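Local coordinates for PEPTIDE N-myristoyltransferase (Saccharomyces cerevisiae, PDB 1IIC), which catalyses the transfer of myristate from myristoyl-CoA to the N-terminal glycine of protein and peptide substrates, at residues A[260-263]-A[264-268]. Numbering follows the deposited sequence.
Sequences EFEH and NFIGE
F261 and F265 make a local aromatic contact, one helical turn apart, at the C-terminal end of helix 258-265. The two side chains cross at about a right angle. CD1 of F265 lies over the centre of one face of the F261 ring. The closest carbons are F261 CE1 and F265 CE1, 3.3 Å apart. The ring planes are inclined at 46°, so the pair is oblique. With CG anti to the backbone N and beside the carbonyl carbon (chi1 -173°), the F261 ring lies where F265 CD1 can sit over its face. Both residues are buried. F240 and F243 of helix 236-247 meet F261, and F293 meets F265 edge-to-face.

The backbone is helical up to F265. N264 N donates to E260 O at 2.9 Å. F265 N bonds only weakly to F261 O, at 3.0 Å. I266 N closes the last turn on E262 O at 3.1 Å, and I266 itself has left helical geometry. N264 OD1 lies above the F265 ring, offset toward its rim, and is hydrogen-bonded to Y318 OH. H263 NE2 bonds W89 O.

With an alanine in place of F261, CD1 and CE1 of F265 would probably lose the ring face they rest on, and a gap would open toward F240 and F243. Apolar packing on helix 236-247 and strand 290-303, and hydrogen bonds to helix 84-91 and strand 311-322, together tie down this helix end.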
ATOM      1  N   GLU A 260      11.655 -11.505   5.281  1.00 28.03           N
ATOM      2  CA  GLU A 260      10.814 -10.336   5.036  1.00 27.34           C
ATOM      3  C   GLU A 260       9.357 -10.749   5.114  1.00 25.49           C
ATOM      4  O   GLU A 260       8.550 -10.088   5.751  1.00 25.92           O
ATOM      5  CB  GLU A 260      11.100  -9.749   3.654  1.00 25.98           C
ATOM      6  CG  GLU A 260      12.494  -9.185   3.533  1.00 28.84           C
ATOM      7  CD  GLU A 260      12.858  -8.789   2.116  1.00 29.88           C
ATOM      8  OE1 GLU A 260      13.890  -8.106   1.940  1.00 32.40           O
ATOM      9  OE2 GLU A 260      12.124  -9.164   1.181  1.00 31.45           O
ATOM     10  N   PHE A 261       9.034 -11.865   4.473  1.00 26.21           N
ATOM     11  CA  PHE A 261       7.667 -12.362   4.459  1.00 24.87           C
ATOM     12  C   PHE A 261       7.128 -12.560   5.861  1.00 25.37           C
ATOM     13  O   PHE A 261       6.018 -12.126   6.179  1.00 26.18           O
ATOM     14  CB  PHE A 261       7.581 -13.686   3.704  1.00 24.00           C
ATOM     15  CG  PHE A 261       6.174 -14.177   3.517  1.00 23.95           C
ATOM     16  CD1 PHE A 261       5.444 -13.824   2.383  1.00 23.21           C
ATOM     17  CD2 PHE A 261       5.555 -14.942   4.501  1.00 23.11           C
ATOM     18  CE1 PHE A 261       4.111 -14.227   2.236  1.00 23.31           C
ATOM     19  CE2 PHE A 261       4.225 -15.346   4.363  1.00 24.09           C
ATOM     20  CZ  PHE A 261       3.503 -14.987   3.232  1.00 22.77           C
ATOM     21  N   GLU A 262       7.908 -13.220   6.706  1.00 24.89           N
ATOM     22  CA  GLU A 262       7.474 -13.473   8.071  1.00 25.61           C
ATOM     23  C   GLU A 262       7.316 -12.183   8.875  1.00 25.29           C
ATOM     24  O   GLU A 262       6.354 -12.016   9.622  1.00 25.95           O
ATOM     25  CB  GLU A 262       8.460 -14.416   8.766  1.00 25.63           C
ATOM     26  CG  GLU A 262       8.096 -14.706  10.196  1.00 25.08           C
ATOM     27  CD  GLU A 262       8.809 -15.931  10.739  1.00 27.17           C
ATOM     28  OE1 GLU A 262       8.664 -16.211  11.949  1.00 25.37           O
ATOM     29  OE2 GLU A 262       9.509 -16.612   9.955  1.00 28.59           O
ATOM     30  N   HIS A 263       8.261 -11.266   8.730  1.00 26.07           N
ATOM     31  CA  HIS A 263       8.159 -10.006   9.457  1.00 26.20           C
ATOM     32  C   HIS A 263       6.910  -9.236   9.024  1.00 24.62           C
ATOM     33  O   HIS A 263       6.222  -8.611   9.834  1.00 24.28           O
ATOM     34  CB  HIS A 263       9.378  -9.124   9.194  1.00 26.27           C
ATOM     35  CG  HIS A 263       9.196  -7.716   9.668  1.00 28.07           C
ATOM     36  ND1 HIS A 263       9.366  -7.347  10.986  1.00 28.82           N
ATOM     37  CD2 HIS A 263       8.741  -6.615   9.024  1.00 26.44           C
ATOM     38  CE1 HIS A 263       9.019  -6.079  11.135  1.00 28.35           C
ATOM     39  NE2 HIS A 263       8.634  -5.615   9.959  1.00 28.96           N
ATOM     40  N   ASN A 264       6.621  -9.300   7.733  1.00 24.71           N
ATOM     41  CA  ASN A 264       5.497  -8.571   7.168  1.00 24.22           C
ATOM     42  C   ASN A 264       4.115  -9.144   7.460  1.00 23.95           C
ATOM     43  O   ASN A 264       3.132  -8.405   7.497  1.00 25.33           O
ATOM     44  CB  ASN A 264       5.690  -8.457   5.659  1.00 24.46           C
ATOM     45  CG  ASN A 264       5.057  -7.213   5.088  1.00 24.75           C
ATOM     46  OD1 ASN A 264       4.473  -7.244   4.007  1.00 27.82           O
ATOM     47  ND2 ASN A 264       5.176  -6.104   5.805  1.00 24.55           N
ATOM     48  N   PHE A 265       4.022 -10.448   7.689  1.00 22.57           N
ATOM     49  CA  PHE A 265       2.710 -11.030   7.913  1.00 20.60           C
ATOM     50  C   PHE A 265       2.372 -11.511   9.316  1.00 20.61           C
ATOM     51  O   PHE A 265       1.209 -11.767   9.622  1.00 20.56           O
ATOM     52  CB  PHE A 265       2.471 -12.108   6.857  1.00 19.55           C
ATOM     53  CG  PHE A 265       2.458 -11.556   5.457  1.00 17.53           C
ATOM     54  CD1 PHE A 265       3.520 -11.771   4.592  1.00 14.22           C
ATOM     55  CD2 PHE A 265       1.406 -10.737   5.036  1.00 17.60           C
ATOM     56  CE1 PHE A 265       3.541 -11.180   3.334  1.00 16.45           C
ATOM     57  CE2 PHE A 265       1.422 -10.141   3.778  1.00 14.55           C
ATOM     58  CZ  PHE A 265       2.489 -10.361   2.928  1.00 14.50           C
ATOM     59  N   ILE A 266       3.372 -11.623  10.179  1.00 20.66           N
ATOM     60  CA  ILE A 266       3.102 -12.005  11.557  1.00 22.06           C
ATOM     61  C   ILE A 266       3.539 -10.805  12.392  1.00 23.26           C
ATOM     62  O   ILE A 266       4.723 -10.564  12.587  1.00 21.99           O
ATOM     63  CB  ILE A 266       3.875 -13.283  11.964  1.00 23.28           C
ATOM     64  CG1 ILE A 266       3.389 -14.453  11.102  1.00 21.65           C
ATOM     65  CG2 ILE A 266       3.652 -13.586  13.463  1.00 18.92           C
ATOM     66  CD1 ILE A 266       4.119 -15.760  11.346  1.00 27.47           C
ATOM     67  N   GLY A 267       2.560 -10.040  12.854  1.00 24.02           N
ATOM     68  CA  GLY A 267       2.851  -8.850  13.624  1.00 27.77           C
ATOM     69  C   GLY A 267       3.475  -9.060  14.990  1.00 30.38           C
ATOM     70  O   GLY A 267       3.758 -10.185  15.408  1.00 30.21           O
ATOM     71  N   GLU A 268       3.689  -7.945  15.675  1.00 31.88           N
ATOM     72  CA  GLU A 268       4.270  -7.932  17.006  1.00 35.80           C
ATOM     73  C   GLU A 268       3.328  -8.678  17.944  1.00 36.24           C
ATOM     74  O   GLU A 268       2.123  -8.437  17.951  1.00 36.93           O
ATOM     75  CB  GLU A 268       4.451  -6.479  17.470  1.00 37.83           C
ATOM     76  CG  GLU A 268       5.348  -5.639  16.547  1.00 41.74           C
ATOM     77  CD  GLU A 268       5.163  -4.119  16.704  1.00 45.28           C
ATOM     78  OE1 GLU A 268       4.200  -3.541  16.130  1.00 44.24           O
ATOM     79  OE2 GLU A 268       5.991  -3.500  17.408  1.00 46.60           O
TER